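Local coordinates for protein putative peptidase (Chlamydophila abortus, PDB 3CE2) that is a putative zinc metallopeptidase of the M3B (oligopeptidase F) family, predicted to degrade a variety of small bioactive peptides, at residues G249-H254 with D481-A486; A476-D481 with E495-T500. All blocks are in the same frame, centred on the assembly; numbering follows the deposited sequence.

Contact 1: residues G249-H254 with D481-A486; sequences GKIQAH and DIHHAA. With ZN (zinc ion), chain B.
I251 and H483 mark the place where two helices meet, their CA atoms 6.2 Å apart, with the axes of 249-254 and 481-486 inclined at 69° and 9.6 Å apart at closest approach. I251 points across the gap and makes contact through both branches. CG2, anti to the backbone N, lies over one face of the H483 imidazole, 4.0 Å from the ring centroid in a CH-pi contact, and also packs on A486 CB. CD1, at the end of the other branch, touches H483 CE1 at 3.5 Å and also packs against I482 CD1. A branched aliphatic side chain suits a buried site with neighbours in more than one direction. The methyl of A486 has a second neighbour in Q252, whose chain, bent at chi2, lays NE2 against A486 CB without a hydrogen bond.

The one polar link is H254 ND1 to H483 NE2, a nearly straight hydrogen bond of 2.9 Å in which either nitrogen could donate. The rings meet rim to rim with planes only 13° apart, and neither lies over the other. H483 ND1 bonds to E479 O, so both nitrogens of this buried imidazole have partners. H484 points away from the contact; its NE2 binds a zinc ion together with H488 and a water. The contact joins helix 240-260 to helix 451-487, with helix 494-509 against I482 and A485, and helix 266-271 against H254 and H483 through C266.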
# COMPACT_ATOMS: atom_id res chain seq x y z
N GLY A 249 -6.11 -24.20 5.03
CA GLY A 249 -6.74 -24.27 3.71
C GLY A 249 -6.18 -23.24 2.73
O GLY A 249 -5.83 -23.59 1.62
N LYS A 250 -6.14 -21.97 3.13
CA LYS A 250 -5.54 -20.92 2.32
C LYS A 250 -4.10 -21.28 1.95
O LYS A 250 -3.74 -21.32 0.76
CB LYS A 250 -5.56 -19.59 3.09
CG LYS A 250 -5.11 -18.37 2.29
CD LYS A 250 -6.17 -17.93 1.29
CE LYS A 250 -5.59 -17.00 0.22
NZ LYS A 250 -6.35 -17.17 -1.05
N ILE A 251 -3.28 -21.57 2.94
CA ILE A 251 -1.91 -21.88 2.63
C ILE A 251 -1.79 -23.06 1.67
O ILE A 251 -0.93 -23.04 0.78
CB ILE A 251 -1.10 -22.18 3.87
CG1 ILE A 251 -1.16 -21.03 4.88
CG2 ILE A 251 0.33 -22.57 3.48
CD1 ILE A 251 -0.93 -19.62 4.35
N GLN A 252 -2.61 -24.09 1.84
CA GLN A 252 -2.58 -25.23 0.93
C GLN A 252 -3.04 -24.78 -0.46
O GLN A 252 -2.62 -25.32 -1.47
CB GLN A 252 -3.46 -26.38 1.41
CG GLN A 252 -2.83 -27.31 2.46
CD GLN A 252 -1.46 -27.90 2.04
OE1 GLN A 252 -1.26 -28.37 0.89
NE2 GLN A 252 -0.52 -27.89 2.97
N ALA A 253 -3.90 -23.77 -0.51
CA ALA A 253 -4.28 -23.21 -1.79
C ALA A 253 -3.04 -22.66 -2.51
O ALA A 253 -2.80 -22.97 -3.68
CB ALA A 253 -5.32 -22.13 -1.61
N HIS A 254 -2.23 -21.87 -1.81
CA HIS A 254 -1.04 -21.33 -2.42
C HIS A 254 -0.11 -22.44 -2.87
O HIS A 254 0.46 -22.37 -3.96
CB HIS A 254 -0.31 -20.38 -1.49
CG HIS A 254 -1.12 -19.19 -1.12
ND1 HIS A 254 -0.94 -18.50 0.06
CD2 HIS A 254 -2.16 -18.59 -1.75
CE1 HIS A 254 -1.82 -17.52 0.13
NE2 HIS A 254 -2.57 -17.55 -0.96
N ASP A 481 7.39 -19.16 7.36
CA ASP A 481 7.54 -20.46 8.03
C ASP A 481 6.35 -21.38 7.80
O ASP A 481 6.51 -22.59 7.79
CB ASP A 481 7.71 -20.32 9.54
CG ASP A 481 9.01 -19.63 9.93
OD1 ASP A 481 9.86 -19.45 9.03
OD2 ASP A 481 9.17 -19.25 11.12
N ILE A 482 5.15 -20.83 7.65
CA ILE A 482 3.98 -21.70 7.56
C ILE A 482 3.80 -22.24 6.16
O ILE A 482 3.30 -23.35 5.99
CB ILE A 482 2.67 -21.06 8.05
CG1 ILE A 482 2.18 -19.98 7.07
CG2 ILE A 482 2.83 -20.51 9.44
CD1 ILE A 482 0.89 -19.32 7.52
N HIS A 483 4.19 -21.46 5.17
CA HIS A 483 4.17 -21.95 3.80
C HIS A 483 5.24 -23.01 3.66
O HIS A 483 5.02 -24.05 3.05
CB HIS A 483 4.44 -20.83 2.84
CG HIS A 483 3.25 -20.00 2.53
ND1 HIS A 483 2.94 -18.86 3.22
CD2 HIS A 483 2.28 -20.16 1.59
CE1 HIS A 483 1.83 -18.34 2.72
NE2 HIS A 483 1.41 -19.11 1.73
N HIS A 484 6.41 -22.74 4.23
CA HIS A 484 7.47 -23.73 4.21
C HIS A 484 6.94 -25.03 4.79
O HIS A 484 6.83 -26.02 4.08
CB HIS A 484 8.68 -23.24 5.00
CG HIS A 484 9.94 -23.98 4.68
ND1 HIS A 484 10.78 -24.48 5.65
CD2 HIS A 484 10.49 -24.33 3.49
CE1 HIS A 484 11.80 -25.09 5.08
NE2 HIS A 484 11.65 -25.02 3.77
N ALA A 485 6.61 -25.03 6.07
CA ALA A 485 6.01 -26.18 6.72
C ALA A 485 4.98 -26.89 5.81
O ALA A 485 5.08 -28.09 5.55
CB ALA A 485 5.37 -25.76 8.02
N ALA A 486 4.01 -26.15 5.30
CA ALA A 486 3.03 -26.79 4.43
C ALA A 486 3.72 -27.49 3.24
O ALA A 486 3.51 -28.67 2.99
CB ALA A 486 1.99 -25.79 3.95
ZN ZN B . 12.78 -27.32 4.07
O HOH W 1 11.97 -26.94 2.06

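Contact 2: residues A476-D481 with E495-T500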
# COMPACT_ATOMS: atom_id res chain seq x y z
N ALA A 476 5.79 -11.33 8.19
CA ALA A 476 6.50 -11.92 7.03
C ALA A 476 7.21 -13.23 7.34
O ALA A 476 7.11 -14.17 6.55
CB ALA A 476 7.45 -10.95 6.41
N SER A 477 7.92 -13.32 8.46
CA SER A 477 8.57 -14.61 8.75
C SER A 477 7.54 -15.66 9.08
O SER A 477 7.67 -16.84 8.67
CB SER A 477 9.60 -14.53 9.87
OG SER A 477 9.25 -13.51 10.75
N PHE A 478 6.50 -15.24 9.80
CA PHE A 478 5.43 -16.16 10.12
C PHE A 478 4.88 -16.75 8.83
O PHE A 478 4.81 -17.97 8.67
CB PHE A 478 4.31 -15.47 10.89
CG PHE A 478 3.21 -16.40 11.24
CD1 PHE A 478 3.48 -17.56 11.95
CD2 PHE A 478 1.91 -16.16 10.82
CE1 PHE A 478 2.47 -18.44 12.26
CE2 PHE A 478 0.88 -17.06 11.13
CZ PHE A 478 1.16 -18.19 11.85
N GLU A 479 4.54 -15.87 7.90
CA GLU A 479 3.95 -16.30 6.64
C GLU A 479 4.96 -17.17 5.87
O GLU A 479 4.61 -18.09 5.13
CB GLU A 479 3.51 -15.07 5.84
CG GLU A 479 2.97 -15.37 4.48
CD GLU A 479 2.37 -14.13 3.76
OE1 GLU A 479 2.76 -12.98 4.08
OE2 GLU A 479 1.51 -14.33 2.86
N TYR A 480 6.23 -16.89 6.08
CA TYR A 480 7.24 -17.67 5.42
C TYR A 480 7.32 -19.07 6.03
O TYR A 480 7.31 -20.06 5.29
CB TYR A 480 8.57 -16.96 5.56
CG TYR A 480 9.70 -17.72 4.95
CD1 TYR A 480 9.98 -17.60 3.59
CD2 TYR A 480 10.50 -18.54 5.73
CE1 TYR A 480 11.02 -18.30 3.01
CE2 TYR A 480 11.54 -19.24 5.17
CZ TYR A 480 11.81 -19.11 3.82
OH TYR A 480 12.85 -19.81 3.28
N ASP A 481 7.39 -19.16 7.36
CA ASP A 481 7.54 -20.46 8.03
C ASP A 481 6.35 -21.38 7.80
O ASP A 481 6.51 -22.59 7.79
CB ASP A 481 7.71 -20.32 9.54
CG ASP A 481 9.01 -19.63 9.93
OD1 ASP A 481 9.86 -19.45 9.03
OD2 ASP A 481 9.17 -19.25 11.12
N GLU A 495 -2.00 -26.03 17.26
CA GLU A 495 -0.88 -26.20 18.18
C GLU A 495 0.38 -25.69 17.50
O GLU A 495 1.19 -24.98 18.09
CB GLU A 495 -0.71 -27.66 18.61
CG GLU A 495 -0.01 -27.80 19.98
CD GLU A 495 1.16 -28.81 19.99
OE1 GLU A 495 0.91 -30.04 19.90
OE2 GLU A 495 2.33 -28.37 20.11
N TYR A 496 0.52 -26.04 16.23
CA TYR A 496 1.68 -25.67 15.47
C TYR A 496 1.71 -24.16 15.22
O TYR A 496 2.69 -23.48 15.56
CB TYR A 496 1.71 -26.44 14.16
CG TYR A 496 2.95 -26.16 13.37
CD1 TYR A 496 4.14 -26.82 13.66
CD2 TYR A 496 2.94 -25.22 12.35
CE1 TYR A 496 5.28 -26.56 12.95
CE2 TYR A 496 4.08 -24.95 11.64
CZ TYR A 496 5.25 -25.62 11.94
OH TYR A 496 6.37 -25.35 11.21
N LEU A 497 0.64 -23.63 14.64
CA LEU A 497 0.55 -22.19 14.36
C LEU A 497 0.88 -21.39 15.61
O LEU A 497 1.66 -20.44 15.58
CB LEU A 497 -0.85 -21.83 13.87
CG LEU A 497 -1.13 -22.42 12.49
CD1 LEU A 497 -2.61 -22.35 12.04
CD2 LEU A 497 -0.25 -21.71 11.51
N SER A 498 0.31 -21.80 16.72
CA SER A 498 0.50 -21.05 17.93
C SER A 498 1.91 -21.11 18.50
O SER A 498 2.28 -20.22 19.24
CB SER A 498 -0.53 -21.45 18.97
OG SER A 498 -1.70 -20.70 18.73
N SER A 499 2.67 -22.15 18.16
CA SER A 499 4.06 -22.26 18.64
C SER A 499 4.97 -21.43 17.79
O SER A 499 5.79 -20.68 18.28
CB SER A 499 4.56 -23.70 18.55
OG SER A 499 3.92 -24.48 19.53
N THR A 500 4.81 -21.62 16.49
CA THR A 500 5.51 -20.84 15.50
C THR A 500 5.38 -19.36 15.83
O THR A 500 6.37 -18.61 15.84
CB THR A 500 4.88 -21.11 14.14
OG1 THR A 500 5.01 -22.50 13.85
CG2 THR A 500 5.56 -20.33 13.07
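The ring of F478 meets T500 at its edge: the methyl CG2 lies near the ring plane, 3.6 Å from F478 CD1. L497 CD2 comes obliquely to the far end of the same ring, 3.8 Å from F478 CZ, and Y501, the residue after T500 on helix 494-509, meets the F478 ring edge-to-face. Of the tyrosines, Y496 has T500 OG1 over one face, 3.4 Å above the ring plane and offset toward the rim, and Y480 has D481 OD1 at its edge, in plane.

F478 extends from its helix with CG anti to the backbone N (chi1 -179°), and its side chain crosses those of L497 and T500 at about a right angle. A large flat ring suits this place: the axes of 476-481 and 495-500 are 10.9 Å apart, and F478 reaches across that distance to L497 and T500. The segments run roughly antiparallel, at 143°, and belong to consecutive helices that form a helical hairpin within the M3 peptidase family region. F478 and T500 have the closest CA atoms, 7.1 Å apart.

T500 divides its two branches by chemistry. CG2 faces the opposite helix, where it also approaches D481 CB, whereas OG1 turns back along its own helix and donates to Y496 O at 3.0 Å. That hydroxyl sits above the carbonyl plane, and the same oxygen accepts from S499 N and T500 N. S499 OG likewise donates to E495 O, one turn earlier.

F478, L497 and T500 form a buried apolar patch, with the partly exposed D481 and Y496 beside it. No hydrogen bond crosses between the segments, so this association rests on apolar contact and shape. Threonine suits such an interface, since its hydroxyl is satisfied within its own helix while its methyl is presented to the neighbour.

How the contacts relate
Contacts 1 and 2 lie with their centres 10 Å apart and share helix 451-487, along which D481 ends one segment and begins the next. Their segments interleave in the order 249-254, 476-481, 481-486, 495-500. The two touch directly: A485 CB lies 3.4 Å from Y496 OH, and I482 CG2 lies 3.9 Å from L497 CD2. Helix 451-487 thus packs against its sequence neighbour 494-509 in contact 2 and, in contact 1, against helix 240-260 from more than 220 residues earlier, all within the M3 family region. H484 of contact 1 binds a zinc ion with H488; this is separate from the HExxH zinc, held by H402, H406 and E430, to which neither contact supplies a ligand.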